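Local structure of extracellular ligand-binding receptor (Rhodopseudomonas palustris, 4F06) at residues A[48-53]-A[61-66]; A[104-109]-A[152-157]; A[213-218]-A[225-230]. The protein binds p-hydroxybenzoic acid and probably delivers such lignin-derived benzoates to an ABC transporter as its periplasmic solute-binding component. One frame throughout, in Å; residues are numbered along the deposited sequence. Where two conformers were deposited one is given.

Interaction 1: A[48-53]-A[61-66]; sequences VYRDEV and KALAQE. With SO4 (sulfate ion), chain H.
R50 and E66 meet in a salt bridge at the surface: R50 NE gives its hydrogen to E66 OE1 over 3.0 Å, nearly straight at 161°. The carboxylate oxygen lies close to the guanidinium plane, whereas the donor stands on the syn side of OE1 and well out of the carboxylate plane, the two flat groups being turned 39° apart. E66 gets there because its CG is anti to the backbone N and its chain then bends at chi2. R50 NH1 donates to Y49 O at 2.9 Å, arriving above the carbonyl plane. Arginine suits this place, since NE and NH1 serve a carboxylate and a carbonyl at once, which holds the guanidinium flat and fixes its rotation. A sulfate, probably from the crystallisation liquor, fills remaining N-H positions, accepting from R50 NH1 (O4, 2.9 Å) and R50 NH2 (O2, 2.8 Å). Further along, L63 CD2 rests 4.0 Å from R50 CB, and L63 CD1 sits 3.4 Å from D51 O; leucine's apolar fork lets one methyl lie on each. Beyond the pair, D51 is hydrogen-bonded through OD2 to S15 and OD1 to M14 N, and the E52 carboxylate to N84, Y80 N and F81 N. Strand 43-51, helix 57-69 and strand 75-78 make a beta-alpha-beta crossover, both strands parallel to 5-12 between them; the contact is its beta-alpha half, in the six-stranded lobe of a periplasmic binding protein.

Interaction 2: A[104-109]-A[152-157]; sequences AATSSI and GIDAET. With PHB (p-hydroxybenzoic acid), chain B.
D154 reaches from its helix to the loop 104-109, where its OD2 accepts the backbone N-H of S107 at 2.9 Å and 168°, the donor nearly in line with the C-O bond. The aspartate's CG lies beside the backbone N and anti to the carbonyl carbon (chi1 -87°), which aims the carboxylate at the loop. T106 crosses it at about a right angle; with CG2 anti to the backbone N, this methyl comes within 3.5 Å of D154 OD2, while OG1 is hydrogen-bonded to T82 OG1, which also bonds the p-hydroxybenzoic acid. Threonine thus serves two neighbours with unlike branches. One water donates to D154 OD2 at 2.7 Å and to S107 OG, another to D154 OD1 at 3.0 Å while accepting from S108 N. S107 OG also bonds to D365. A short aspartate fits where a carboxylate reaches one main-chain N-H directly and a second through a water. A105 N donates to O1' of the bound ligand over 3.0 Å, and its small CB lies 3.9 Å from ligand C2. The contact joins the ligand-binding loop of one lobe to helix 150-165 of the other, across the cleft typical of periplasmic binding proteins.

Interaction 3: A[213-218]-A[225-230]; sequences KAYIDN and VKLMST
Y215 and L227 pack the helix of a beta-alpha-beta unit against its following strand; the unit runs from strand 197-201 through helix 206-217 to strand 226-230, the two strands being parallel neighbours in the sheet. The polar part centres on the phenol. Y215 OH donates to V225 O over a short 2.6 Å, the carbonyl oxygen being approached in its own plane and lying at the edge of the ring, near the ring plane. A water donates to the same hydroxyl at 2.9 Å and accepts from L227 N at 3.1 Å, so the phenol oxygen gives one hydrogen bond and receives another, and the backbone N-H of L227 is linked to it through the water. The apolar part lies beside this. L227 CD2 sits over the ring off-centre, 4.3 Å from the ring centroid and 29° from its normal, a CH-pi contact, while L227 CB is 3.6 Å from Y215 CZ. Y215 sends its ring this way because CG is anti to the backbone N (chi1 160°), and leucine fits beside it, being apolar and branched, with a methyl to set over the ring. Replacing Y215 by an alanine would probably leave V225 O and the bridging water without their phenol partner and open a gap beside L227. Tyrosine suits the place, being long enough to span from helix to strand and polar only at its end. I198 of strand 197-201 and M187 of helix 184-193 also pack against Y215. The two atoms of L227 that approach Y215 CE2 are CB at 3.7 Å and CD2 at 3.9 Å.

Overall arrangement
The three contacts follow one another in series along the chain. Interaction 1 belongs to the six-stranded mixed sheet built round strands 43-51, 5-12 and 75-78, whereas interaction 3 lies on the nine-stranded sheet, through strand 226-230; their centres are about 35 Å apart. Interaction 2 stands between them, its centre about 23 Å from that of interaction 1 and about 21 Å from that of interaction 3, and couples the loop after strand 99-101 to helix 150-165. None touches another. Interactions 1 and 3 each pack a helix on a strand, in separate lobes, and interaction 2 bridges the lobes beside the bound ligand, consistent with a closed, ligand-bound state of a two-lobed binding protein.

Interaction 1: A[48-53]-A[61-66]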
loop_
_atom_site.group_PDB
_atom_site.type_symbol
_atom_site.label_atom_id
_atom_site.label_comp_id
_atom_site.label_asym_id
_atom_site.label_seq_id
_atom_site.Cartn_x
_atom_site.Cartn_y
_atom_site.Cartn_z
ATOM N N VAL A 48 15.094 1.608 -13.830
ATOM C CA VAL A 48 16.193 2.373 -13.179
ATOM C C VAL A 48 15.693 2.792 -11.784
ATOM O O VAL A 48 14.641 3.418 -11.682
ATOM C CB VAL A 48 16.548 3.639 -14.012
ATOM C CG1 VAL A 48 17.747 4.383 -13.391
ATOM C CG2 VAL A 48 16.814 3.247 -15.476
ATOM N N TYR A 49 16.421 2.439 -10.720
ATOM C CA TYR A 49 15.933 2.657 -9.352
ATOM C C TYR A 49 16.634 3.831 -8.691
ATOM O O TYR A 49 17.863 3.971 -8.781
ATOM C CB TYR A 49 16.132 1.369 -8.499
ATOM C CG TYR A 49 15.343 0.210 -9.059
ATOM C CD1 TYR A 49 15.868 -0.599 -10.066
ATOM C CD2 TYR A 49 14.049 -0.041 -8.598
ATOM C CE1 TYR A 49 15.108 -1.643 -10.587
ATOM C CE2 TYR A 49 13.299 -1.082 -9.122
ATOM C CZ TYR A 49 13.825 -1.862 -10.112
ATOM O OH TYR A 49 13.073 -2.902 -10.634
ATOM N N ARG A 50 15.875 4.633 -7.957
ATOM C CA ARG A 50 16.438 5.739 -7.195
ATOM C C ARG A 50 15.832 5.702 -5.794
ATOM O O ARG A 50 14.699 5.225 -5.587
ATOM C CB ARG A 50 16.090 7.073 -7.881
ATOM C CG ARG A 50 16.717 7.277 -9.257
ATOM C CD ARG A 50 18.243 7.347 -9.160
ATOM N NE ARG A 50 18.884 7.551 -10.474
ATOM C CZ ARG A 50 19.448 6.598 -11.199
ATOM N NH1 ARG A 50 19.454 5.338 -10.762
ATOM N NH2 ARG A 50 20.018 6.917 -12.367
ATOM N N ASP A 51 16.569 6.242 -4.820
ATOM C CA ASP A 51 16.252 6.016 -3.408
ATOM C C ASP A 51 15.577 7.228 -2.748
ATOM O O ASP A 51 16.184 8.266 -2.480
ATOM C CB ASP A 51 17.565 5.645 -2.709
ATOM C CG ASP A 51 17.395 5.172 -1.301
ATOM O OD1 ASP A 51 16.247 4.998 -0.786
ATOM O OD2 ASP A 51 18.468 4.944 -0.700
ATOM N N GLU A 52 14.305 7.022 -2.463
ATOM C CA GLU A 52 13.474 7.958 -1.799
ATOM C C GLU A 52 13.842 8.204 -0.319
ATOM O O GLU A 52 13.627 9.330 0.211
ATOM C CB GLU A 52 12.096 7.277 -1.919
ATOM C CG GLU A 52 10.985 7.902 -1.208
ATOM C CD GLU A 52 9.632 7.225 -1.457
ATOM O OE1 GLU A 52 9.526 6.227 -2.249
ATOM O OE2 GLU A 52 8.711 7.701 -0.833
ATOM N N VAL A 53 14.327 7.156 0.337
ATOM C CA VAL A 53 14.794 7.164 1.765
ATOM C C VAL A 53 13.704 7.413 2.852
ATOM O O VAL A 53 13.500 6.569 3.730
ATOM C CB VAL A 53 16.009 8.108 1.997
ATOM C CG1 VAL A 53 16.524 7.941 3.440
ATOM C CG2 VAL A 53 17.125 7.803 1.015
ATOM N N LYS A 61 11.322 15.037 -5.616
ATOM C CA LYS A 61 11.185 15.885 -6.788
ATOM C C LYS A 61 12.471 15.880 -7.624
ATOM O O LYS A 61 12.448 15.716 -8.844
ATOM C CB LYS A 61 10.780 17.305 -6.377
ATOM C CG LYS A 61 10.459 18.212 -7.547
ATOM C CD LYS A 61 10.083 19.616 -7.072
ATOM C CE LYS A 61 9.801 20.536 -8.238
ATOM N NZ LYS A 61 9.553 21.918 -7.744
ATOM N N ALA A 62 13.620 16.046 -6.940
ATOM C CA ALA A 62 14.895 16.090 -7.638
ATOM C C ALA A 62 15.198 14.745 -8.292
ATOM O O ALA A 62 15.715 14.706 -9.409
ATOM C CB ALA A 62 16.000 16.514 -6.686
ATOM N N LEU A 63 14.885 13.629 -7.624
ATOM C CA LEU A 63 15.141 12.327 -8.248
ATOM C C LEU A 63 14.296 12.177 -9.508
ATOM O O LEU A 63 14.794 11.669 -10.519
ATOM C CB LEU A 63 14.780 11.203 -7.274
ATOM C CG LEU A 63 15.689 11.031 -6.042
ATOM C CD1 LEU A 63 15.047 10.001 -5.116
ATOM C CD2 LEU A 63 17.107 10.671 -6.417
ATOM N N ALA A 64 13.032 12.585 -9.434
ATOM C CA ALA A 64 12.172 12.479 -10.621
ATOM C C ALA A 64 12.702 13.319 -11.781
ATOM O O ALA A 64 12.705 12.870 -12.932
ATOM C CB ALA A 64 10.758 12.865 -10.231
ATOM N N GLN A 65 13.117 14.549 -11.456
ATOM C CA GLN A 65 13.636 15.424 -12.512
ATOM C C GLN A 65 14.918 14.842 -13.111
ATOM O O GLN A 65 15.091 14.916 -14.326
ATOM C CB GLN A 65 13.881 16.831 -11.963
ATOM C CG GLN A 65 12.568 17.508 -11.654
ATOM C CD GLN A 65 12.697 18.830 -10.954
ATOM O OE1 GLN A 65 13.675 19.072 -10.227
ATOM N NE2 GLN A 65 11.714 19.718 -11.192
ATOM N N GLU A 66 15.815 14.269 -12.298
ATOM C CA GLU A 66 17.017 13.645 -12.858
ATOM C C GLU A 66 16.650 12.466 -13.754
ATOM O O GLU A 66 17.261 12.233 -14.809
ATOM C CB GLU A 66 17.955 13.177 -11.726
ATOM C CG GLU A 66 19.251 12.515 -12.225
ATOM C CD GLU A 66 19.312 10.941 -12.397
ATOM O OE1 GLU A 66 18.439 10.131 -12.030
ATOM O OE2 GLU A 66 20.338 10.429 -12.913
HETATM S S SO4 H . 21.576 3.347 -13.153
HETATM O O1 SO4 H . 23.011 3.009 -12.955
HETATM O O2 SO4 H . 21.467 4.779 -13.556
HETATM O O3 SO4 H . 21.019 2.496 -14.244
HETATM O O4 SO4 H . 20.796 3.096 -11.905
#

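Interaction 2: A[104-109]-A[152-157]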
loop_
_atom_site.group_PDB
_atom_site.type_symbol
_atom_site.label_atom_id
_atom_site.label_comp_id
_atom_site.label_asym_id
_atom_site.label_seq_id
_atom_site.Cartn_x
_atom_site.Cartn_y
_atom_site.Cartn_z
ATOM N N ALA A 104 2.065 4.902 -2.168
ATOM C CA ALA A 104 1.478 6.093 -1.492
ATOM C C ALA A 104 -0.035 6.084 -1.655
ATOM O O ALA A 104 -0.564 6.065 -2.789
ATOM C CB ALA A 104 2.065 7.323 -2.128
ATOM N N ALA A 105 -0.765 6.186 -0.528
ATOM C CA ALA A 105 -2.133 5.657 -0.447
ATOM C C ALA A 105 -3.151 6.765 -0.105
ATOM O O ALA A 105 -4.327 6.475 0.158
ATOM C CB ALA A 105 -2.181 4.557 0.599
ATOM N N THR A 106 -2.754 8.041 -0.088
ATOM C CA THR A 106 -3.713 9.135 0.232
ATOM C C THR A 106 -4.623 9.301 -1.004
ATOM O O THR A 106 -4.158 9.366 -2.159
ATOM C CB THR A 106 -2.935 10.403 0.585
ATOM O OG1 THR A 106 -2.220 10.131 1.803
ATOM C CG2 THR A 106 -3.852 11.620 0.818
ATOM N N SER A 107 -5.931 9.414 -0.754
ATOM C CA SER A 107 -6.895 9.392 -1.879
ATOM C C SER A 107 -6.609 10.479 -2.900
ATOM O O SER A 107 -6.654 10.216 -4.096
ATOM C CB SER A 107 -8.335 9.549 -1.366
ATOM O OG SER A 107 -8.791 8.379 -0.724
ATOM N N SER A 108 -6.341 11.704 -2.455
ATOM C CA SER A 108 -6.242 12.827 -3.375
ATOM C C SER A 108 -5.030 12.784 -4.295
ATOM O O SER A 108 -4.957 13.609 -5.205
ATOM C CB SER A 108 -6.247 14.154 -2.623
ATOM O OG SER A 108 -5.091 14.216 -1.796
ATOM N N ILE A 109 -4.075 11.865 -4.100
ATOM C CA ILE A 109 -2.891 11.859 -4.972
ATOM C C ILE A 109 -3.322 11.772 -6.437
ATOM O O ILE A 109 -2.740 12.430 -7.290
ATOM C CB ILE A 109 -1.959 10.710 -4.590
ATOM C CG1 ILE A 109 -1.329 10.964 -3.208
ATOM C CG2 ILE A 109 -0.878 10.519 -5.666
ATOM C CD1 ILE A 109 -0.528 9.788 -2.665
ATOM N N GLY A 152 -2.641 8.909 7.323
ATOM C CA GLY A 152 -3.223 8.724 8.659
ATOM C C GLY A 152 -4.484 9.542 8.854
ATOM O O GLY A 152 -5.469 9.077 9.431
ATOM N N ILE A 153 -4.450 10.798 8.379
ATOM C CA ILE A 153 -5.620 11.683 8.456
ATOM C C ILE A 153 -6.776 11.108 7.619
ATOM O O ILE A 153 -7.908 11.065 8.102
ATOM C CB ILE A 153 -5.226 13.104 8.009
ATOM C CG1 ILE A 153 -4.233 13.688 9.037
ATOM C CG2 ILE A 153 -6.489 13.972 7.948
ATOM C CD1 ILE A 153 -3.479 14.944 8.600
ATOM N N ASP A 154 -6.487 10.557 6.429
ATOM C CA ASP A 154 -7.527 9.890 5.644
ATOM C C ASP A 154 -8.109 8.703 6.448
ATOM O O ASP A 154 -9.313 8.511 6.507
ATOM C CB ASP A 154 -6.974 9.307 4.355
ATOM C CG ASP A 154 -6.929 10.250 3.170
ATOM O OD1 ASP A 154 -7.203 11.442 3.257
ATOM O OD2 ASP A 154 -6.490 9.740 2.115
ATOM N N ALA A 155 -7.253 7.882 7.039
ATOM C CA ALA A 155 -7.726 6.691 7.777
ATOM C C ALA A 155 -8.609 7.103 8.952
ATOM O O ALA A 155 -9.658 6.494 9.202
ATOM C CB ALA A 155 -6.558 5.844 8.298
ATOM N N GLU A 156 -8.184 8.135 9.709
ATOM C CA GLU A 156 -8.998 8.608 10.815
ATOM C C GLU A 156 -10.376 9.061 10.325
ATOM O O GLU A 156 -11.399 8.721 10.941
ATOM C CB GLU A 156 -8.259 9.741 11.536
ATOM C CG GLU A 156 -9.101 10.387 12.633
ATOM C CD GLU A 156 -8.402 11.552 13.296
ATOM O OE1 GLU A 156 -7.307 11.910 12.920
ATOM O OE2 GLU A 156 -9.030 12.165 14.191
ATOM N N THR A 157 -10.412 9.879 9.275
ATOM C CA THR A 157 -11.677 10.435 8.747
ATOM C C THR A 157 -12.572 9.292 8.269
ATOM O O THR A 157 -13.763 9.228 8.609
ATOM C CB THR A 157 -11.358 11.395 7.600
ATOM O OG1 THR A 157 -10.539 12.448 8.121
ATOM C CG2 THR A 157 -12.651 11.944 7.039
HETATM C "C1'" PHB B . 1.884 6.650 2.525
HETATM O "O1'" PHB B . 0.953 6.934 1.760
HETATM O "O2'" PHB B . 2.737 7.515 2.925
HETATM C C1 PHB B . 1.963 5.247 3.039
HETATM C C2 PHB B . 0.804 4.451 3.107
HETATM C C3 PHB B . 0.864 3.179 3.625
HETATM C C4 PHB B . 2.051 2.681 4.120
HETATM C C5 PHB B . 3.196 3.450 4.070
HETATM C C6 PHB B . 3.168 4.737 3.548
HETATM O O4 PHB B . 2.149 1.461 4.683
HETATM O O HOH W 1 -7.442 7.273 1.367
HETATM O O HOH W 2 -7.142 12.390 0.423
#

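Interaction 3: A[213-218]-A[225-230]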
loop_
_atom_site.group_PDB
_atom_site.type_symbol
_atom_site.label_atom_id
_atom_site.label_comp_id
_atom_site.label_asym_id
_atom_site.label_seq_id
_atom_site.Cartn_x
_atom_site.Cartn_y
_atom_site.Cartn_z
ATOM N N LYS A 213 4.321 -3.831 19.324
ATOM C CA LYS A 213 5.023 -4.342 20.490
ATOM C C LYS A 213 4.595 -3.603 21.746
ATOM O O LYS A 213 4.461 -4.221 22.795
ATOM C CB LYS A 213 6.517 -4.230 20.264
ATOM C CG LYS A 213 7.056 -5.317 19.362
ATOM C CD LYS A 213 8.559 -5.177 19.179
ATOM C CE LYS A 213 9.210 -6.392 18.506
ATOM N NZ LYS A 213 9.354 -7.576 19.421
ATOM N N ALA A 214 4.370 -2.287 21.691
ATOM C CA ALA A 214 3.908 -1.546 22.861
ATOM C C ALA A 214 2.500 -1.948 23.269
ATOM O O ALA A 214 2.192 -1.984 24.467
ATOM C CB ALA A 214 3.975 -0.058 22.583
ATOM N N TYR A 215 1.626 -2.185 22.283
ATOM C CA TYR A 215 0.228 -2.621 22.549
ATOM C C TYR A 215 0.245 -3.941 23.358
ATOM O O TYR A 215 -0.507 -4.117 24.336
ATOM C CB TYR A 215 -0.485 -2.740 21.187
ATOM C CG TYR A 215 -1.708 -3.586 21.152
ATOM C CD1 TYR A 215 -2.881 -3.163 21.766
ATOM C CD2 TYR A 215 -1.703 -4.781 20.463
ATOM C CE1 TYR A 215 -4.040 -3.938 21.758
ATOM C CE2 TYR A 215 -2.868 -5.577 20.392
ATOM C CZ TYR A 215 -4.032 -5.150 21.039
ATOM O OH TYR A 215 -5.136 -5.961 20.983
ATOM N N ILE A 216 1.106 -4.871 22.945
ATOM C CA ILE A 216 1.223 -6.153 23.643
ATOM C C ILE A 216 1.930 -5.973 24.991
ATOM O O ILE A 216 1.444 -6.460 26.029
ATOM C CB ILE A 216 2.011 -7.147 22.782
ATOM C CG1 ILE A 216 1.248 -7.480 21.495
ATOM C CG2 ILE A 216 2.357 -8.407 23.585
ATOM C CD1 ILE A 216 2.133 -8.121 20.449
ATOM N N ASP A 217 3.063 -5.264 24.991
ATOM C CA ASP A 217 3.921 -5.261 26.191
ATOM C C ASP A 217 3.346 -4.430 27.333
ATOM O O ASP A 217 3.727 -4.635 28.466
ATOM C CB ASP A 217 5.340 -4.797 25.845
ATOM C CG ASP A 217 6.095 -5.779 24.950
ATOM O OD1 ASP A 217 5.651 -6.918 24.721
ATOM O OD2 ASP A 217 7.153 -5.377 24.412
ATOM N N ASN A 218 2.487 -3.458 27.011
ATOM C CA ASN A 218 1.740 -2.711 27.995
ATOM C C ASN A 218 0.462 -3.386 28.417
ATOM O O ASN A 218 -0.264 -2.849 29.274
ATOM C CB ASN A 218 1.511 -1.265 27.570
ATOM C CG ASN A 218 2.799 -0.472 27.543
ATOM O OD1 ASN A 218 3.437 -0.301 26.478
ATOM N ND2 ASN A 218 3.219 -0.020 28.704
ATOM N N VAL A 225 -8.504 -5.287 25.022
ATOM C CA VAL A 225 -8.659 -4.173 24.082
ATOM C C VAL A 225 -8.191 -4.714 22.739
ATOM O O VAL A 225 -7.002 -4.949 22.542
ATOM C CB VAL A 225 -7.795 -2.957 24.481
ATOM C CG1 VAL A 225 -8.021 -1.801 23.483
ATOM C CG2 VAL A 225 -8.122 -2.483 25.890
ATOM N N LYS A 226 -9.140 -4.966 21.837
ATOM C CA LYS A 226 -8.852 -5.612 20.557
ATOM C C LYS A 226 -8.157 -4.607 19.627
ATOM O O LYS A 226 -8.314 -3.395 19.767
ATOM C CB LYS A 226 -10.127 -6.144 19.898
ATOM C CG LYS A 226 -10.845 -7.156 20.753
ATOM C CD LYS A 226 -12.139 -7.571 20.081
ATOM C CE LYS A 226 -12.846 -8.680 20.864
ATOM N NZ LYS A 226 -13.891 -9.334 20.039
ATOM N N LEU A 227 -7.338 -5.123 18.712
ATOM C CA LEU A 227 -6.700 -4.271 17.723
ATOM C C LEU A 227 -7.245 -4.548 16.343
ATOM O O LEU A 227 -7.192 -5.707 15.847
ATOM C CB LEU A 227 -5.200 -4.501 17.736
ATOM C CG LEU A 227 -4.366 -3.639 16.773
ATOM C CD1 LEU A 227 -4.548 -2.180 17.105
ATOM C CD2 LEU A 227 -2.869 -3.969 16.843
HETATM N N MSE A 228 -7.760 -3.481 15.717
HETATM C CA MSE A 228 -8.123 -3.489 14.292
HETATM C C MSE A 228 -7.146 -2.520 13.618
HETATM O O MSE A 228 -6.890 -1.398 14.098
HETATM C CB MSE A 228 -9.561 -3.005 14.079
HETATM C CG MSE A 228 -10.001 -2.846 12.595
HETATM SE SE MSE A 228 -9.969 -4.539 11.600
HETATM C CE MSE A 228 -11.332 -5.227 12.481
ATOM N N SER A 229 -6.577 -2.961 12.529
ATOM C CA SER A 229 -5.637 -2.122 11.818
ATOM C C SER A 229 -5.885 -2.246 10.340
ATOM O O SER A 229 -6.569 -3.166 9.898
ATOM C CB SER A 229 -4.201 -2.522 12.151
ATOM O OG SER A 229 -3.893 -3.814 11.696
ATOM N N THR A 230 -5.303 -1.357 9.532
ATOM C CA THR A 230 -5.108 -1.692 8.138
ATOM C C THR A 230 -3.885 -2.631 8.099
ATOM O O THR A 230 -3.051 -2.721 9.029
ATOM C CB THR A 230 -4.936 -0.460 7.279
ATOM O OG1 THR A 230 -3.807 0.291 7.763
ATOM C CG2 THR A 230 -6.182 0.414 7.300
HETATM O O HOH W 3 -5.808 -7.867 18.920
#